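Alpha-L-rhamnosidase (Klebsiella oxytoca, PDB 4XHC) hydrolyses terminal alpha-L-rhamnosyl residues from glycosides, as a two-domain family GH78 alpha-L-rhamnosidase that binds rhamnose. Local coordinates at residues Phe99-Val104 with Gly500-Trp505; Leu225-Cys230 with Cys527-Cys532; Glu233-Gly238 with Gly248-Gln253. All blocks are in the same frame, centred on the assembly; numbering follows the deposited sequence.

Interaction 1: residues Phe99-Val104 with Gly500-Trp505; sequences FGSHYV and GADTFW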
ATOM      1  N   PHE A  99       2.180   8.025  20.583  1.00 53.14           N
ATOM      2  CA  PHE A  99       2.899   9.274  20.293  1.00 53.98           C
ATOM      3  C   PHE A  99       2.718  10.351  21.366  1.00 54.71           C
ATOM      4  O   PHE A  99       3.438  11.341  21.363  1.00 55.78           O
ATOM      5  CB  PHE A  99       2.551   9.825  18.907  1.00 53.00           C
ATOM      6  CG  PHE A  99       3.361   9.213  17.801  1.00 53.57           C
ATOM      7  CD1 PHE A  99       3.118   7.915  17.377  1.00 54.51           C
ATOM      8  CD2 PHE A  99       4.386   9.920  17.197  1.00 55.38           C
ATOM      9  CE1 PHE A  99       3.874   7.342  16.360  1.00 53.99           C
ATOM     10  CE2 PHE A  99       5.146   9.354  16.177  1.00 54.68           C
ATOM     11  CZ  PHE A  99       4.886   8.066  15.756  1.00 53.82           C
ATOM     12  N   GLY A 100       1.780  10.159  22.289  1.00 55.07           N
ATOM     13  CA  GLY A 100       1.698  11.021  23.482  1.00 56.28           C
ATOM     14  C   GLY A 100       0.733  12.191  23.383  1.00 55.60           C
ATOM     15  O   GLY A 100       0.188  12.620  24.386  1.00 55.54           O
ATOM     16  N   SER A 101       0.540  12.722  22.178  1.00 54.79           N
ATOM     17  CA  SER A 101      -0.473  13.746  21.917  1.00 54.21           C
ATOM     18  C   SER A 101      -1.138  13.464  20.555  1.00 54.79           C
ATOM     19  O   SER A 101      -0.923  12.411  19.946  1.00 53.39           O
ATOM     20  CB  SER A 101       0.153  15.146  21.944  1.00 53.30           C
ATOM     21  OG  SER A 101      -0.838  16.153  22.106  1.00 51.78           O
ATOM     22  N   HIS A 102      -1.949  14.406  20.090  1.00 56.50           N
ATOM     23  CA  HIS A 102      -2.656  14.279  18.826  1.00 56.84           C
ATOM     24  C   HIS A 102      -1.868  15.027  17.757  1.00 56.79           C
ATOM     25  O   HIS A 102      -1.621  16.221  17.899  1.00 57.27           O
ATOM     26  CB  HIS A 102      -4.042  14.893  18.979  1.00 58.86           C
ATOM     27  CG  HIS A 102      -4.913  14.728  17.778  1.00 60.47           C
ATOM     28  ND1 HIS A 102      -5.785  13.672  17.642  1.00 60.82           N
ATOM     29  CD2 HIS A 102      -5.061  15.489  16.668  1.00 60.72           C
ATOM     30  CE1 HIS A 102      -6.427  13.785  16.494  1.00 59.51           C
ATOM     31  NE2 HIS A 102      -6.005  14.877  15.882  1.00 59.32           N
ATOM     32  N   TYR A 103      -1.470  14.333  16.693  1.00 55.78           N
ATOM     33  CA  TYR A 103      -0.651  14.945  15.650  1.00 54.87           C
ATOM     34  C   TYR A 103      -1.282  14.816  14.260  1.00 53.74           C
ATOM     35  O   TYR A 103      -2.022  13.876  13.975  1.00 52.42           O
ATOM     36  CB  TYR A 103       0.750  14.328  15.636  1.00 53.90           C
ATOM     37  CG  TYR A 103       1.561  14.599  16.883  1.00 54.65           C
ATOM     38  CD1 TYR A 103       2.232  15.804  17.059  1.00 55.03           C
ATOM     39  CD2 TYR A 103       1.674  13.641  17.882  1.00 55.57           C
ATOM     40  CE1 TYR A 103       2.987  16.043  18.198  1.00 56.94           C
ATOM     41  CE2 TYR A 103       2.424  13.872  19.024  1.00 56.34           C
ATOM     42  CZ  TYR A 103       3.079  15.073  19.180  1.00 57.02           C
ATOM     43  OH  TYR A 103       3.820  15.288  20.321  1.00 58.22           O
ATOM     44  N   VAL A 104      -0.976  15.790  13.412  1.00 52.87           N
ATOM     45  CA  VAL A 104      -1.365  15.778  12.018  1.00 50.87           C
ATOM     46  C   VAL A 104      -0.092  15.903  11.231  1.00 51.02           C
ATOM     47  O   VAL A 104       0.620  16.890  11.388  1.00 54.01           O
ATOM     48  CB  VAL A 104      -2.229  16.995  11.676  1.00 51.67           C
ATOM     49  CG1 VAL A 104      -2.661  16.942  10.219  1.00 51.38           C
ATOM     50  CG2 VAL A 104      -3.419  17.069  12.614  1.00 52.75           C
ATOM     51  N   GLY A 500      -9.958  11.738  28.892  1.00 60.23           N
ATOM     52  CA  GLY A 500      -8.577  11.677  28.409  1.00 59.92           C
ATOM     53  C   GLY A 500      -8.361  12.241  27.010  1.00 57.75           C
ATOM     54  O   GLY A 500      -7.374  11.908  26.364  1.00 56.94           O
ATOM     55  N   ALA A 501      -9.252  13.118  26.551  1.00 56.07           N
ATOM     56  CA  ALA A 501      -9.153  13.691  25.209  1.00 54.62           C
ATOM     57  C   ALA A 501      -7.992  14.669  25.098  1.00 55.89           C
ATOM     58  O   ALA A 501      -7.794  15.494  25.980  1.00 56.96           O
ATOM     59  CB  ALA A 501     -10.447  14.394  24.843  1.00 52.43           C
ATOM     60  N   ASP A 502      -7.221  14.560  24.015  1.00 56.45           N
ATOM     61  CA  ASP A 502      -6.173  15.533  23.693  1.00 56.66           C
ATOM     62  C   ASP A 502      -6.751  16.703  22.897  1.00 54.44           C
ATOM     63  O   ASP A 502      -6.232  17.828  22.961  1.00 54.09           O
ATOM     64  CB  ASP A 502      -5.074  14.881  22.863  1.00 58.05           C
ATOM     65  CG  ASP A 502      -4.353  13.777  23.605  1.00 60.93           C
ATOM     66  OD1 ASP A 502      -3.686  14.080  24.620  1.00 62.80           O
ATOM     67  OD2 ASP A 502      -4.435  12.610  23.150  1.00 62.35           O
ATOM     68  N   THR A 503      -7.805  16.402  22.134  1.00 51.65           N
ATOM     69  CA  THR A 503      -8.522  17.366  21.309  1.00 49.56           C
ATOM     70  C   THR A 503     -10.017  17.097  21.422  1.00 48.14           C
ATOM     71  O   THR A 503     -10.419  15.973  21.703  1.00 48.31           O
ATOM     72  CB  THR A 503      -8.111  17.243  19.839  1.00 48.51           C
ATOM     73  OG1 THR A 503      -8.263  15.893  19.413  1.00 47.20           O
ATOM     74  CG2 THR A 503      -6.672  17.642  19.666  1.00 51.03           C
ATOM     75  N   PHE A 504     -10.843  18.118  21.204  1.00 46.59           N
ATOM     76  CA  PHE A 504     -12.287  17.941  21.344  1.00 45.77           C
ATOM     77  C   PHE A 504     -12.931  17.273  20.122  1.00 44.99           C
ATOM     78  O   PHE A 504     -12.476  17.427  18.984  1.00 43.12           O
ATOM     79  CB  PHE A 504     -12.981  19.258  21.709  1.00 45.28           C
ATOM     80  CG  PHE A 504     -12.696  19.709  23.110  1.00 46.26           C
ATOM     81  CD1 PHE A 504     -12.863  18.839  24.177  1.00 47.31           C
ATOM     82  CD2 PHE A 504     -12.237  20.985  23.366  1.00 47.02           C
ATOM     83  CE1 PHE A 504     -12.583  19.236  25.473  1.00 48.37           C
ATOM     84  CE2 PHE A 504     -11.957  21.389  24.659  1.00 48.13           C
ATOM     85  CZ  PHE A 504     -12.130  20.511  25.714  1.00 48.66           C
ATOM     86  N   TRP A 505     -14.016  16.548  20.386  1.00 44.78           N
ATOM     87  CA  TRP A 505     -14.578  15.604  19.427  1.00 44.64           C
ATOM     88  C   TRP A 505     -15.654  16.229  18.550  1.00 42.14           C
ATOM     89  O   TRP A 505     -16.344  17.151  18.969  1.00 41.13           O
ATOM     90  CB  TRP A 505     -15.168  14.397  20.166  1.00 45.66           C
ATOM     91  CG  TRP A 505     -14.221  13.733  21.142  1.00 47.40           C
ATOM     92  CD1 TRP A 505     -12.858  13.820  21.163  1.00 47.63           C
ATOM     93  CD2 TRP A 505     -14.580  12.868  22.224  1.00 48.43           C
ATOM     94  NE1 TRP A 505     -12.352  13.069  22.198  1.00 48.77           N
ATOM     95  CE2 TRP A 505     -13.389  12.478  22.865  1.00 49.52           C
ATOM     96  CE3 TRP A 505     -15.797  12.393  22.716  1.00 49.11           C
ATOM     97  CZ2 TRP A 505     -13.380  11.636  23.974  1.00 52.09           C
ATOM     98  CZ3 TRP A 505     -15.788  11.557  23.815  1.00 51.16           C
ATOM     99  CH2 TRP A 505     -14.589  11.186  24.434  1.00 52.76           C
TER
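His102 meets Thr503 because its first torsion (chi1 -175°) puts CG trans to the backbone N and swings the imidazole out from the strand, while Thr503 (chi1 53°) holds OG1 between its own backbone N and carbonyl carbon. The two side chains cross at about a right angle. OG1 comes over one face of the imidazole, displaced toward the rim, 3.8 Å from ND1 of His102, and the methyl CG2 of Thr503 lies 3.9 Å from CB of His102. This is packing at van der Waals distances; OG1 has its hydrogen-bond partner in Tyr526 O. A small branched residue suits the place, its hydroxyl over the ring and its methyl beside CB and CG of His102. Asp502 contributes its methylene: CB is 4.0 Å from CB of His102. Its carboxylate turns toward the chain corner, where OD1 stays a loose 4.2 Å from CA of Ser101, and OD2 pairs with Arg174, outside both segments, in a salt bridge. Gly100 suits that corner because a CB at its positive phi would press on the carbonyl oxygen of Phe99. The contact joins the N-terminal beta domain to the catalytic domain. Strand 102-104 pairs antiparallel with strand 171-173, helix 482-498 leads into 500-505, and helix 214-230 lies against both segments, Leu225 touching Ser101 and Thr226 touching Thr503.

Interaction 2: residues Leu225-Cys230 with Cys527-Cys532; sequences LTLQNC and CHAWSC. With RAM (alpha-L-rhamnopyranose), chain C.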
ATOM      1  N   LEU A 225      -5.291  23.355  21.114  1.00 54.70           N
ATOM      2  CA  LEU A 225      -4.622  22.309  20.318  1.00 54.57           C
ATOM      3  C   LEU A 225      -5.538  21.820  19.206  1.00 54.02           C
ATOM      4  O   LEU A 225      -5.077  21.551  18.094  1.00 53.94           O
ATOM      5  CB  LEU A 225      -4.189  21.125  21.186  1.00 55.04           C
ATOM      6  CG  LEU A 225      -3.525  19.939  20.461  1.00 55.57           C
ATOM      7  CD1 LEU A 225      -2.319  20.386  19.639  1.00 55.67           C
ATOM      8  CD2 LEU A 225      -3.138  18.837  21.450  1.00 55.62           C
ATOM      9  N   THR A 226      -6.831  21.714  19.519  1.00 52.85           N
ATOM     10  CA  THR A 226      -7.841  21.321  18.548  1.00 51.47           C
ATOM     11  C   THR A 226      -7.845  22.265  17.361  1.00 52.58           C
ATOM     12  O   THR A 226      -7.836  21.829  16.211  1.00 53.92           O
ATOM     13  CB  THR A 226      -9.257  21.306  19.165  1.00 50.25           C
ATOM     14  OG1 THR A 226      -9.249  20.547  20.380  1.00 49.90           O
ATOM     15  CG2 THR A 226     -10.245  20.691  18.198  1.00 49.13           C
ATOM     16  N   LEU A 227      -7.884  23.562  17.632  1.00 54.33           N
ATOM     17  CA  LEU A 227      -7.905  24.543  16.552  1.00 56.82           C
ATOM     18  C   LEU A 227      -6.604  24.476  15.758  1.00 57.12           C
ATOM     19  O   LEU A 227      -6.622  24.511  14.530  1.00 56.67           O
ATOM     20  CB  LEU A 227      -8.128  25.965  17.093  1.00 59.01           C
ATOM     21  CG  LEU A 227      -8.077  27.078  16.035  1.00 59.70           C
ATOM     22  CD1 LEU A 227      -9.141  26.884  14.963  1.00 57.07           C
ATOM     23  CD2 LEU A 227      -8.223  28.436  16.696  1.00 61.95           C
ATOM     24  N   GLN A 228      -5.486  24.383  16.468  1.00 57.36           N
ATOM     25  CA  GLN A 228      -4.182  24.358  15.833  1.00 57.78           C
ATOM     26  C   GLN A 228      -4.065  23.270  14.777  1.00 55.71           C
ATOM     27  O   GLN A 228      -3.544  23.508  13.697  1.00 56.81           O
ATOM     28  CB  GLN A 228      -3.094  24.159  16.872  1.00 59.65           C
ATOM     29  CG  GLN A 228      -1.705  24.111  16.268  1.00 61.76           C
ATOM     30  CD  GLN A 228      -0.632  24.175  17.323  1.00 64.03           C
ATOM     31  OE1 GLN A 228      -0.301  23.166  17.945  1.00 64.31           O
ATOM     32  NE2 GLN A 228      -0.082  25.365  17.536  1.00 65.63           N
ATOM     33  N   ASN A 229      -4.541  22.077  15.092  1.00 53.90           N
ATOM     34  CA  ASN A 229      -4.433  20.967  14.151  1.00 55.09           C
ATOM     35  C   ASN A 229      -5.415  21.081  12.980  1.00 54.44           C
ATOM     36  O   ASN A 229      -5.168  20.537  11.900  1.00 56.18           O
ATOM     37  CB  ASN A 229      -4.557  19.616  14.871  1.00 54.55           C
ATOM     38  CG  ASN A 229      -3.314  19.274  15.691  1.00 55.90           C
ATOM     39  OD1 ASN A 229      -2.291  19.949  15.603  1.00 57.65           O
ATOM     40  ND2 ASN A 229      -3.407  18.235  16.505  1.00 56.39           N
ATOM     41  N   CYS A 230      -6.505  21.809  13.185  1.00 52.83           N
ATOM     42  CA  CYS A 230      -7.472  22.055  12.125  1.00 51.95           C
ATOM     43  C   CYS A 230      -7.035  23.186  11.178  1.00 52.45           C
ATOM     44  O   CYS A 230      -7.469  23.235  10.027  1.00 51.29           O
ATOM     45  CB  CYS A 230      -8.851  22.337  12.735  1.00 51.44           C
ATOM     46  SG  CYS A 230      -9.714  20.846  13.293  1.00 53.45           S
ATOM     47  N   CYS A 527     -10.867  15.248  16.549  1.00 45.02           N
ATOM     48  CA  CYS A 527     -10.280  16.578  16.605  1.00 47.87           C
ATOM     49  C   CYS A 527     -11.079  17.421  15.636  1.00 47.59           C
ATOM     50  O   CYS A 527     -10.791  17.423  14.440  1.00 49.02           O
ATOM     51  CB  CYS A 527      -8.806  16.537  16.200  1.00 49.94           C
ATOM     52  SG  CYS A 527      -8.018  18.152  16.115  1.00 50.64           S
ATOM     53  N   HIS A 528     -12.106  18.098  16.147  1.00 46.52           N
ATOM     54  CA  HIS A 528     -13.031  18.846  15.302  1.00 46.49           C
ATOM     55  C   HIS A 528     -13.160  20.229  15.880  1.00 46.67           C
ATOM     56  O   HIS A 528     -13.611  20.393  17.011  1.00 45.17           O
ATOM     57  CB  HIS A 528     -14.399  18.155  15.254  1.00 46.37           C
ATOM     58  CG  HIS A 528     -14.956  18.010  13.875  1.00 45.31           C
ATOM     59  ND1 HIS A 528     -14.427  17.139  12.952  1.00 45.14           N
ATOM     60  CD2 HIS A 528     -16.007  18.606  13.269  1.00 46.54           C
ATOM     61  CE1 HIS A 528     -15.119  17.212  11.830  1.00 45.39           C
ATOM     62  NE2 HIS A 528     -16.084  18.094  11.995  1.00 46.37           N
ATOM     63  N   ALA A 529     -12.776  21.224  15.092  1.00 48.18           N
ATOM     64  CA  ALA A 529     -12.612  22.586  15.601  1.00 50.37           C
ATOM     65  C   ALA A 529     -13.927  23.317  15.886  1.00 49.09           C
ATOM     66  O   ALA A 529     -13.924  24.344  16.559  1.00 49.27           O
ATOM     67  CB  ALA A 529     -11.736  23.400  14.657  1.00 51.94           C
ATOM     68  N   TRP A 530     -15.045  22.793  15.399  1.00 47.21           N
ATOM     69  CA  TRP A 530     -16.329  23.358  15.774  1.00 46.38           C
ATOM     70  C   TRP A 530     -16.633  23.060  17.242  1.00 46.84           C
ATOM     71  O   TRP A 530     -17.602  23.576  17.791  1.00 46.67           O
ATOM     72  CB  TRP A 530     -17.456  22.913  14.816  1.00 44.55           C
ATOM     73  CG  TRP A 530     -18.038  21.533  14.968  1.00 43.08           C
ATOM     74  CD1 TRP A 530     -17.749  20.603  15.920  1.00 43.60           C
ATOM     75  CD2 TRP A 530     -19.066  20.954  14.151  1.00 42.98           C
ATOM     76  NE1 TRP A 530     -18.511  19.467  15.732  1.00 43.41           N
ATOM     77  CE2 TRP A 530     -19.332  19.665  14.657  1.00 42.75           C
ATOM     78  CE3 TRP A 530     -19.787  21.403  13.042  1.00 43.51           C
ATOM     79  CZ2 TRP A 530     -20.278  18.822  14.092  1.00 43.00           C
ATOM     80  CZ3 TRP A 530     -20.724  20.565  12.479  1.00 43.48           C
ATOM     81  CH2 TRP A 530     -20.962  19.287  13.004  1.00 43.55           C
ATOM     82  N   SER A 531     -15.787  22.243  17.874  1.00 47.70           N
ATOM     83  CA  SER A 531     -15.916  21.927  19.299  1.00 49.37           C
ATOM     84  C   SER A 531     -14.916  22.650  20.208  1.00 50.05           C
ATOM     85  O   SER A 531     -14.838  22.328  21.387  1.00 50.29           O
ATOM     86  CB  SER A 531     -15.744  20.426  19.518  1.00 50.56           C
ATOM     87  OG  SER A 531     -16.624  19.691  18.692  1.00 52.49           O
ATOM     88  N   CYS A 532     -14.177  23.625  19.688  1.00 50.64           N
ATOM     89  CA  CYS A 532     -13.139  24.292  20.479  1.00 53.06           C
ATOM     90  C   CYS A 532     -13.505  25.712  20.945  1.00 53.23           C
ATOM     91  O   CYS A 532     -12.628  26.486  21.341  1.00 54.09           O
ATOM     92  CB  CYS A 532     -11.826  24.332  19.688  1.00 55.86           C
ATOM     93  SG  CYS A 532     -11.790  25.542  18.346  1.00 58.24           S
TER
HETATM   94  C1  RAM C 900     -20.260  16.683   8.603  1.00 42.92           C
HETATM   95  C2  RAM C 900     -19.166  17.260   9.481  1.00 43.00           C
HETATM   96  C3  RAM C 900     -19.043  18.758   9.269  1.00 44.08           C
HETATM   97  C4  RAM C 900     -20.433  19.366   9.182  1.00 44.03           C
HETATM   98  C5  RAM C 900     -21.102  18.871   7.911  1.00 45.45           C
HETATM   99  C6  RAM C 900     -22.600  18.747   8.034  1.00 47.24           C
HETATM  100  O1  RAM C 900     -19.810  15.492   8.087  1.00 43.00           O
HETATM  101  O2  RAM C 900     -19.555  17.014  10.822  1.00 43.68           O
HETATM  102  O3  RAM C 900     -18.317  19.363  10.340  1.00 46.08           O
HETATM  103  O4  RAM C 900     -20.352  20.779   9.138  1.00 43.03           O
HETATM  104  O5  RAM C 900     -20.580  17.576   7.543  1.00 45.97           O
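Cys230 and Thr226 pack the last turns of helix 214-230 against the loop 527-532, whose residues 529-531 form a short 3-10 turn, inside a catalytic domain that in this family is an (alpha/alpha)6 barrel. The apolar contacts come first. SG of Cys230 lies 3.5 Å from CB of Ala529, where a small methyl lets helix and loop come close. SG of Cys532 reaches CB of Leu227 at 3.9 Å. Cys230 and Cys527 also face each other, but 4.3 Å between their SG atoms is far beyond a disulfide, so both act as compact apolar groups. Thr226 divides its branches: chi1 -51° sets OG1 beside the backbone N, bonded to Val222 O and Phe504 N, and leaves CG2, opposite the N, 3.6 Å from O of His528. On its far side the loop meets the sugar, by a ring face and by a hydrogen bond. O3 of RAM lies over one face of Trp530, toward the rim, 3.4 Å from CZ3. The CB of His528 is directed away from the helix, and Ser525 OG bonds to ND1 and so helps fix the ring's rotation. NE2 then donates to O3 of RAM at 3.1 Å, the oxygen lying near the imidazole plane and the N-H...O angle being 161°.

Interaction 3: residues Glu233-Gly238 with Gly248-Gln253; sequences EVFEDG and GDLRLQ. With RAM (alpha-L-rhamnopyranose), chain C.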
ATOM      1  N   GLU A 233      -4.070  24.641   5.226  1.00 58.50           N
ATOM      2  CA  GLU A 233      -4.158  25.567   4.086  1.00 60.38           C
ATOM      3  C   GLU A 233      -5.550  26.189   3.988  1.00 59.42           C
ATOM      4  O   GLU A 233      -5.748  27.196   3.294  1.00 58.38           O
ATOM      5  CB  GLU A 233      -3.728  24.891   2.776  1.00 62.49           C
ATOM      6  CG  GLU A 233      -2.209  24.898   2.605  1.00 66.87           C
ATOM      7  CD  GLU A 233      -1.708  24.084   1.424  1.00 69.41           C
ATOM      8  OE1 GLU A 233      -2.080  22.896   1.321  1.00 72.62           O
ATOM      9  OE2 GLU A 233      -0.923  24.627   0.610  1.00 70.78           O
ATOM     10  N   VAL A 234      -6.500  25.577   4.695  1.00 58.32           N
ATOM     11  CA  VAL A 234      -7.801  26.180   5.011  1.00 58.22           C
ATOM     12  C   VAL A 234      -8.143  25.812   6.454  1.00 57.07           C
ATOM     13  O   VAL A 234      -7.414  25.049   7.086  1.00 59.45           O
ATOM     14  CB  VAL A 234      -8.923  25.672   4.075  1.00 57.50           C
ATOM     15  CG1 VAL A 234      -8.606  26.006   2.626  1.00 58.57           C
ATOM     16  CG2 VAL A 234      -9.160  24.174   4.236  1.00 55.84           C
ATOM     17  N   PHE A 235      -9.245  26.340   6.970  1.00 55.54           N
ATOM     18  CA  PHE A 235      -9.789  25.871   8.248  1.00 54.03           C
ATOM     19  C   PHE A 235     -10.480  24.524   8.028  1.00 52.49           C
ATOM     20  O   PHE A 235     -11.654  24.482   7.667  1.00 53.09           O
ATOM     21  CB  PHE A 235     -10.821  26.867   8.804  1.00 54.02           C
ATOM     22  CG  PHE A 235     -10.232  28.126   9.372  1.00 54.23           C
ATOM     23  CD1 PHE A 235      -9.727  28.152  10.659  1.00 55.14           C
ATOM     24  CD2 PHE A 235     -10.226  29.294   8.638  1.00 55.95           C
ATOM     25  CE1 PHE A 235      -9.209  29.314  11.198  1.00 56.52           C
ATOM     26  CE2 PHE A 235      -9.699  30.464   9.166  1.00 58.47           C
ATOM     27  CZ  PHE A 235      -9.194  30.475  10.450  1.00 58.34           C
ATOM     28  N   GLU A 236      -9.768  23.421   8.232  1.00 51.63           N
ATOM     29  CA  GLU A 236     -10.357  22.098   8.014  1.00 50.57           C
ATOM     30  C   GLU A 236     -11.326  21.762   9.148  1.00 50.28           C
ATOM     31  O   GLU A 236     -11.100  22.167  10.280  1.00 52.28           O
ATOM     32  CB  GLU A 236      -9.274  21.033   7.931  1.00 50.40           C
ATOM     33  CG  GLU A 236      -8.310  21.222   6.767  1.00 52.13           C
ATOM     34  CD  GLU A 236      -7.331  20.062   6.601  1.00 52.28           C
ATOM     35  OE1 GLU A 236      -7.489  19.023   7.291  1.00 51.24           O
ATOM     36  OE2 GLU A 236      -6.403  20.184   5.768  1.00 51.32           O
ATOM     37  N   ASP A 237     -12.415  21.056   8.848  1.00 48.68           N
ATOM     38  CA  ASP A 237     -13.366  20.675   9.896  1.00 48.34           C
ATOM     39  C   ASP A 237     -12.762  19.649  10.841  1.00 48.63           C
ATOM     40  O   ASP A 237     -12.903  19.770  12.058  1.00 49.13           O
ATOM     41  CB  ASP A 237     -14.718  20.200   9.318  1.00 48.94           C
ATOM     42  CG  ASP A 237     -14.611  18.951   8.450  1.00 48.73           C
ATOM     43  OD1 ASP A 237     -13.574  18.730   7.799  1.00 50.02           O
ATOM     44  OD2 ASP A 237     -15.597  18.194   8.403  1.00 49.26           O
ATOM     45  N   GLY A 238     -12.096  18.643  10.267  1.00 49.38           N
ATOM     46  CA  GLY A 238     -11.370  17.606  11.018  1.00 49.01           C
ATOM     47  C   GLY A 238     -10.175  17.089  10.209  1.00 49.16           C
ATOM     48  O   GLY A 238     -10.322  16.783   9.029  1.00 48.77           O
ATOM     49  N   GLY A 248     -20.375  26.255   8.338  1.00 45.97           N
ATOM     50  CA  GLY A 248     -20.800  26.239   9.735  1.00 45.97           C
ATOM     51  C   GLY A 248     -19.605  26.142  10.660  1.00 46.76           C
ATOM     52  O   GLY A 248     -19.540  26.835  11.689  1.00 46.01           O
ATOM     53  N   ASP A 249     -18.656  25.280  10.282  1.00 47.47           N
ATOM     54  CA  ASP A 249     -17.440  25.058  11.059  1.00 48.45           C
ATOM     55  C   ASP A 249     -16.570  26.319  11.060  1.00 50.23           C
ATOM     56  O   ASP A 249     -16.127  26.784  12.110  1.00 50.00           O
ATOM     57  CB  ASP A 249     -16.662  23.856  10.508  1.00 48.65           C
ATOM     58  CG  ASP A 249     -17.458  22.556  10.583  1.00 48.81           C
ATOM     59  OD1 ASP A 249     -18.511  22.467   9.923  1.00 47.86           O
ATOM     60  OD2 ASP A 249     -17.030  21.617  11.296  1.00 49.76           O
ATOM     61  N   LEU A 250     -16.352  26.873   9.869  1.00 51.88           N
ATOM     62  CA  LEU A 250     -15.627  28.134   9.695  1.00 52.39           C
ATOM     63  C   LEU A 250     -16.127  29.224  10.635  1.00 51.83           C
ATOM     64  O   LEU A 250     -15.331  29.943  11.232  1.00 54.19           O
ATOM     65  CB  LEU A 250     -15.752  28.619   8.243  1.00 53.18           C
ATOM     66  CG  LEU A 250     -15.167  29.993   7.906  1.00 54.68           C
ATOM     67  CD1 LEU A 250     -13.693  30.056   8.267  1.00 55.18           C
ATOM     68  CD2 LEU A 250     -15.361  30.314   6.435  1.00 56.53           C
ATOM     69  N   ARG A 251     -17.442  29.358  10.752  1.00 49.55           N
ATOM     70  CA  ARG A 251     -18.021  30.414  11.578  1.00 50.29           C
ATOM     71  C   ARG A 251     -17.518  30.362  13.006  1.00 50.17           C
ATOM     72  O   ARG A 251     -17.193  31.386  13.587  1.00 51.17           O
ATOM     73  CB  ARG A 251     -19.545  30.340  11.583  1.00 49.11           C
ATOM     74  CG  ARG A 251     -20.180  31.482  12.354  1.00 50.53           C
ATOM     75  CD  ARG A 251     -21.660  31.645  12.053  1.00 50.12           C
ATOM     76  NE  ARG A 251     -22.453  30.819  12.944  1.00 48.60           N
ATOM     77  CZ  ARG A 251     -23.148  31.257  13.984  1.00 49.31           C
ATOM     78  NH1 ARG A 251     -23.210  32.538  14.310  1.00 52.20           N
ATOM     79  NH2 ARG A 251     -23.813  30.390  14.701  1.00 49.44           N
ATOM     80  N   LEU A 252     -17.459  29.161  13.562  1.00 51.79           N
ATOM     81  CA  LEU A 252     -17.012  28.976  14.940  1.00 52.79           C
ATOM     82  C   LEU A 252     -15.496  29.061  15.055  1.00 53.42           C
ATOM     83  O   LEU A 252     -14.971  29.663  15.993  1.00 54.23           O
ATOM     84  CB  LEU A 252     -17.530  27.651  15.499  1.00 52.65           C
ATOM     85  CG  LEU A 252     -18.861  27.743  16.252  1.00 53.64           C
ATOM     86  CD1 LEU A 252     -19.885  28.609  15.536  1.00 55.28           C
ATOM     87  CD2 LEU A 252     -19.420  26.356  16.487  1.00 52.98           C
ATOM     88  N   GLN A 253     -14.797  28.479  14.091  1.00 52.25           N
ATOM     89  CA  GLN A 253     -13.346  28.529  14.096  1.00 53.90           C
ATOM     90  C   GLN A 253     -12.826  29.955  14.037  1.00 53.98           C
ATOM     91  O   GLN A 253     -11.853  30.287  14.705  1.00 53.65           O
ATOM     92  CB  GLN A 253     -12.770  27.705  12.944  1.00 55.74           C
ATOM     93  CG  GLN A 253     -13.030  26.218  13.100  1.00 56.86           C
ATOM     94  CD  GLN A 253     -12.245  25.367  12.124  1.00 57.78           C
ATOM     95  OE1 GLN A 253     -11.045  25.542  11.962  1.00 59.29           O
ATOM     96  NE2 GLN A 253     -12.918  24.406  11.504  1.00 57.77           N
TER
HETATM   97  C1  RAM C 900     -20.260  16.683   8.603  1.00 42.92           C
HETATM   98  C2  RAM C 900     -19.166  17.260   9.481  1.00 43.00           C
HETATM   99  C3  RAM C 900     -19.043  18.758   9.269  1.00 44.08           C
HETATM  100  C4  RAM C 900     -20.433  19.366   9.182  1.00 44.03           C
HETATM  101  C5  RAM C 900     -21.102  18.871   7.911  1.00 45.45           C
HETATM  102  C6  RAM C 900     -22.600  18.747   8.034  1.00 47.24           C
HETATM  103  O1  RAM C 900     -19.810  15.492   8.087  1.00 43.00           O
HETATM  104  O2  RAM C 900     -19.555  17.014  10.822  1.00 43.68           O
HETATM  105  O3  RAM C 900     -18.317  19.363  10.340  1.00 46.08           O
HETATM  106  O4  RAM C 900     -20.352  20.779   9.138  1.00 43.03           O
HETATM  107  O5  RAM C 900     -20.580  17.576   7.543  1.00 45.97           O
HETATM  108  O   HOH W   1     -14.673  21.952  12.899  1.00 52.81           O
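Phe235 lays the edge of its ring against the amide of Gln253 on helix 247-259. OE1 of Gln253 sits near the ring plane, 3.2 Å from CD1 of Phe235, and ring and amide planes stand 86° apart, so the oxygen faces weakly polar C-H groups. The Leu250 and Phe235 side chains cross at about a right angle, CD1 of Leu250 3.6 Å from CD2 of Phe235; two apolar groups suit this buried site. The other end of the amide makes the direct hydrogen bond between the segments: NE2 of Gln253 donates to O of Glu236 at 3.1 Å, from 55° above the carbonyl plane. The extended chain beyond CG lets glutamine span this gap. Nearer the sugar, CB of Asp237 lies 3.4 Å from OD2 of Asp249. The Asp237 carboxylate leads away from the helix, and Asp242 N holds its OD1. A water donates both to O of Asp237 and to OD2 of Asp249. The carboxylate of Asp249 accepts from two sugar hydroxyls, O4 to OD1 at 2.6 Å and O3 to OD2 at 2.8 Å. Such a two-pronged grip is consistent with Asp249 helping to recognise the adjacent O3 and O4 hydroxyls, with the water tying it to the loop's backbone.

From the N terminus, at 99-104 and still within the N-terminal beta domain, interaction 1 opens the longest of the three loops, which closes 396 residues on at 500-505. Before that return, 225-230 opens a second loop, which interaction 2 closes at 527-532; the two closures cross, because their segments alternate along the sequence. Interaction 3 is a short local closure between 233-238 and 248-253, lying within both larger loops. Interactions 1 and 2 join directly through Phe504 O with His528 N, and interactions 2 and 3 through Cys230 O with Glu236 N. Together they form a continuous path from the interdomain surface to the rhamnose pocket, where only interactions 2 and 3 touch the sugar.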